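PDB 5HPZ: water-soluble chlorophyll protein from Brassicaceae, which binds chlorophyll in a water-soluble tetramer built on the beta-trefoil fold of the Kunitz-type protease inhibitors. Local coordinates for residues 133-137 and 166-171. Numbering follows the deposited sequence.
Sequences HTYKL and TLFVKF
Y135 and V169 form a single antiparallel beta bridge, a hydrogen-bonded pair that joins strands 135-139 and 169-173 in the beta-trefoil. Both bonds belong to the backbone: Y135 N gives its hydrogen to V169 O at 2.8 Å, and V169 N returns one to Y135 O at 2.9 Å. Each carbonyl also receives a CA-H...O contact, from T134 CA and F168 CA respectively. The short segments 135-137 and 169-171 run at 101° to one another, and the pairing is limited to this one bridge. One step on, a water takes over: it accepts from L137 N and lies 2.6 Å from L167 O.

On the buried side, the Y135 side chain turns its CG beside the backbone N (chi1 -61°), which carries the ring against F171, CD1 reaching F171 CE2 at 3.6 Å. The two planes are inclined by 33°, and L137 CD2 meets the edge of the F171 ring at CZ. V169 CG2 comes to 3.7 Å from Y135 O. Among the more exposed residues, T134 CG2 touches F168 CB, and T166 CG2 lies above one face of the F168 ring, toward its rim, while also meeting K136 CB.

I126 of strand 124-128 touches Y135, L137 and F171, while I20 of strand 18-22 packs on V169 and F171. The bridge thus ties 135-139, which pairs with 124-128 and 142-148, to 169-173, which pairs with 18-22.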
ATOM      1  N   HIS A 133     -21.295 -25.609 -20.073  1.00 71.19           N
ATOM      2  CA  HIS A 133     -20.855 -25.364 -18.693  1.00 75.59           C
ATOM      3  C   HIS A 133     -20.577 -23.879 -18.455  1.00 67.21           C
ATOM      4  O   HIS A 133     -19.676 -23.547 -17.660  1.00 61.29           O
ATOM      5  CB  HIS A 133     -19.582 -26.158 -18.348  1.00 83.62           C
ATOM      6  CG  HIS A 133     -19.598 -27.587 -18.795  1.00 89.44           C
ATOM      7  ND1 HIS A 133     -20.411 -28.543 -18.219  1.00 92.41           N
ATOM      8  CD2 HIS A 133     -18.871 -28.228 -19.744  1.00 87.24           C
ATOM      9  CE1 HIS A 133     -20.197 -29.708 -18.809  1.00 92.93           C
ATOM     10  NE2 HIS A 133     -19.267 -29.545 -19.734  1.00 93.40           N
ATOM     11  N   THR A 134     -21.333 -23.019 -19.163  1.00 54.81           N
ATOM     12  CA  THR A 134     -21.261 -21.567 -19.040  1.00 48.51           C
ATOM     13  C   THR A 134     -22.490 -20.944 -18.365  1.00 43.98           C
ATOM     14  O   THR A 134     -23.608 -21.234 -18.725  1.00 44.49           O
ATOM     15  CB  THR A 134     -21.125 -20.926 -20.410  1.00 49.98           C
ATOM     16  OG1 THR A 134     -20.021 -21.542 -21.064  1.00 55.82           O
ATOM     17  CG2 THR A 134     -20.886 -19.432 -20.309  1.00 41.33           C
ATOM     18  N   TYR A 135     -22.264 -20.057 -17.395  1.00 34.77           N
ATOM     19  CA  TYR A 135     -23.378 -19.491 -16.658  1.00 33.72           C
ATOM     20  C   TYR A 135     -23.227 -18.002 -16.492  1.00 33.52           C
ATOM     21  O   TYR A 135     -22.187 -17.395 -16.855  1.00 35.61           O
ATOM     22  CB  TYR A 135     -23.494 -20.168 -15.303  1.00 34.75           C
ATOM     23  CG  TYR A 135     -23.752 -21.659 -15.392  1.00 34.76           C
ATOM     24  CD1 TYR A 135     -22.698 -22.562 -15.449  1.00 37.51           C
ATOM     25  CD2 TYR A 135     -25.030 -22.157 -15.468  1.00 36.00           C
ATOM     26  CE1 TYR A 135     -22.922 -23.928 -15.534  1.00 37.48           C
ATOM     27  CE2 TYR A 135     -25.279 -23.530 -15.562  1.00 36.17           C
ATOM     28  CZ  TYR A 135     -24.221 -24.400 -15.603  1.00 37.40           C
ATOM     29  OH  TYR A 135     -24.439 -25.749 -15.675  1.00 39.91           O
ATOM     30  N   LYS A 136     -24.283 -17.397 -15.982  1.00 31.91           N
ATOM     31  CA  LYS A 136     -24.218 -16.027 -15.528  1.00 33.04           C
ATOM     32  C   LYS A 136     -24.824 -16.013 -14.157  1.00 29.02           C
ATOM     33  O   LYS A 136     -25.464 -16.997 -13.763  1.00 30.10           O
ATOM     34  CB  LYS A 136     -24.967 -15.069 -16.447  1.00 35.10           C
ATOM     35  CG  LYS A 136     -26.440 -15.362 -16.516  1.00 40.00           C
ATOM     36  CD  LYS A 136     -27.184 -14.409 -17.440  1.00 42.84           C
ATOM     37  CE  LYS A 136     -28.587 -14.942 -17.620  1.00 48.33           C
ATOM     38  NZ  LYS A 136     -29.436 -14.004 -18.382  1.00 52.36           N
ATOM     39  N   LEU A 137     -24.538 -14.933 -13.431  1.00 26.42           N
ATOM     40  CA  LEU A 137     -25.074 -14.681 -12.085  1.00 27.94           C
ATOM     41  C   LEU A 137     -25.942 -13.473 -12.097  1.00 28.84           C
ATOM     42  O   LEU A 137     -25.597 -12.482 -12.740  1.00 31.66           O
ATOM     43  CB  LEU A 137     -23.945 -14.432 -11.139  1.00 28.41           C
ATOM     44  CG  LEU A 137     -22.825 -15.471 -11.121  1.00 33.02           C
ATOM     45  CD1 LEU A 137     -21.681 -14.871 -10.328  1.00 32.49           C
ATOM     46  CD2 LEU A 137     -23.356 -16.734 -10.486  1.00 33.09           C
ATOM     47  N   THR A 166     -22.540  -8.345 -19.329  1.00 34.77           N
ATOM     48  CA  THR A 166     -22.668  -9.601 -18.573  1.00 32.88           C
ATOM     49  C   THR A 166     -21.347 -10.362 -18.479  1.00 30.48           C
ATOM     50  O   THR A 166     -20.580 -10.419 -19.435  1.00 27.61           O
ATOM     51  CB  THR A 166     -23.731 -10.455 -19.218  1.00 32.14           C
ATOM     52  OG1 THR A 166     -24.962  -9.739 -19.078  1.00 32.26           O
ATOM     53  CG2 THR A 166     -23.863 -11.833 -18.523  1.00 32.35           C
ATOM     54  N   LEU A 167     -21.079 -10.884 -17.292  1.00 31.50           N
ATOM     55  CA  LEU A 167     -19.910 -11.721 -17.042  1.00 28.41           C
ATOM     56  C   LEU A 167     -20.303 -13.169 -17.159  1.00 30.98           C
ATOM     57  O   LEU A 167     -21.107 -13.650 -16.361  1.00 30.72           O
ATOM     58  CB  LEU A 167     -19.352 -11.442 -15.643  1.00 26.93           C
ATOM     59  CG  LEU A 167     -18.125 -12.330 -15.317  1.00 29.06           C
ATOM     60  CD1 LEU A 167     -16.947 -12.029 -16.246  1.00 29.80           C
ATOM     61  CD2 LEU A 167     -17.774 -12.038 -13.858  1.00 33.35           C
ATOM     62  N   PHE A 168     -19.719 -13.864 -18.134  1.00 27.60           N
ATOM     63  CA  PHE A 168     -19.959 -15.277 -18.322  1.00 31.43           C
ATOM     64  C   PHE A 168     -18.879 -16.093 -17.618  1.00 25.62           C
ATOM     65  O   PHE A 168     -17.677 -15.824 -17.795  1.00 31.01           O
ATOM     66  CB  PHE A 168     -20.078 -15.592 -19.826  1.00 32.53           C
ATOM     67  CG  PHE A 168     -21.225 -14.868 -20.479  1.00 35.80           C
ATOM     68  CD1 PHE A 168     -22.531 -15.237 -20.211  1.00 36.06           C
ATOM     69  CD2 PHE A 168     -20.999 -13.782 -21.326  1.00 38.41           C
ATOM     70  CE1 PHE A 168     -23.592 -14.560 -20.790  1.00 41.87           C
ATOM     71  CE2 PHE A 168     -22.065 -13.093 -21.888  1.00 38.70           C
ATOM     72  CZ  PHE A 168     -23.356 -13.489 -21.634  1.00 38.37           C
ATOM     73  N   VAL A 169     -19.312 -17.086 -16.846  1.00 26.10           N
ATOM     74  CA  VAL A 169     -18.402 -17.863 -15.997  1.00 28.98           C
ATOM     75  C   VAL A 169     -18.595 -19.346 -16.087  1.00 29.66           C
ATOM     76  O   VAL A 169     -19.628 -19.827 -16.468  1.00 30.61           O
ATOM     77  CB  VAL A 169     -18.580 -17.491 -14.471  1.00 29.48           C
ATOM     78  CG1 VAL A 169     -18.368 -16.004 -14.292  1.00 30.15           C
ATOM     79  CG2 VAL A 169     -19.989 -17.864 -13.948  1.00 29.73           C
ATOM     80  N   LYS A 170     -17.594 -20.043 -15.605  1.00 33.22           N
ATOM     81  CA  LYS A 170     -17.733 -21.443 -15.335  1.00 38.53           C
ATOM     82  C   LYS A 170     -17.187 -21.695 -13.907  1.00 37.70           C
ATOM     83  O   LYS A 170     -16.477 -20.825 -13.323  1.00 31.36           O
ATOM     84  CB  LYS A 170     -17.036 -22.234 -16.420  1.00 40.00           C
ATOM     85  CG  LYS A 170     -15.555 -21.941 -16.540  1.00 52.53           C
ATOM     86  CD  LYS A 170     -14.968 -22.657 -17.754  1.00 57.18           C
ATOM     87  CE  LYS A 170     -13.564 -23.194 -17.464  1.00 57.99           C
ATOM     88  NZ  LYS A 170     -12.640 -22.249 -16.774  1.00 50.82           N
ATOM     89  N   PHE A 171     -17.575 -22.838 -13.340  1.00 32.26           N
ATOM     90  CA  PHE A 171     -17.280 -23.182 -11.964  1.00 33.78           C
ATOM     91  C   PHE A 171     -16.311 -24.330 -11.964  1.00 39.53           C
ATOM     92  O   PHE A 171     -16.561 -25.395 -12.565  1.00 42.33           O
ATOM     93  CB  PHE A 171     -18.557 -23.574 -11.263  1.00 34.92           C
ATOM     94  CG  PHE A 171     -19.611 -22.500 -11.296  1.00 32.17           C
ATOM     95  CD1 PHE A 171     -19.450 -21.308 -10.606  1.00 35.45           C
ATOM     96  CD2 PHE A 171     -20.769 -22.666 -12.037  1.00 34.97           C
ATOM     97  CE1 PHE A 171     -20.422 -20.313 -10.662  1.00 33.49           C
ATOM     98  CE2 PHE A 171     -21.758 -21.684 -12.085  1.00 32.80           C
ATOM     99  CZ  PHE A 171     -21.571 -20.500 -11.411  1.00 36.20           C
TER
HETATM  100  O   HOH W   1     -22.821 -12.888 -14.525  1.00 30.55           O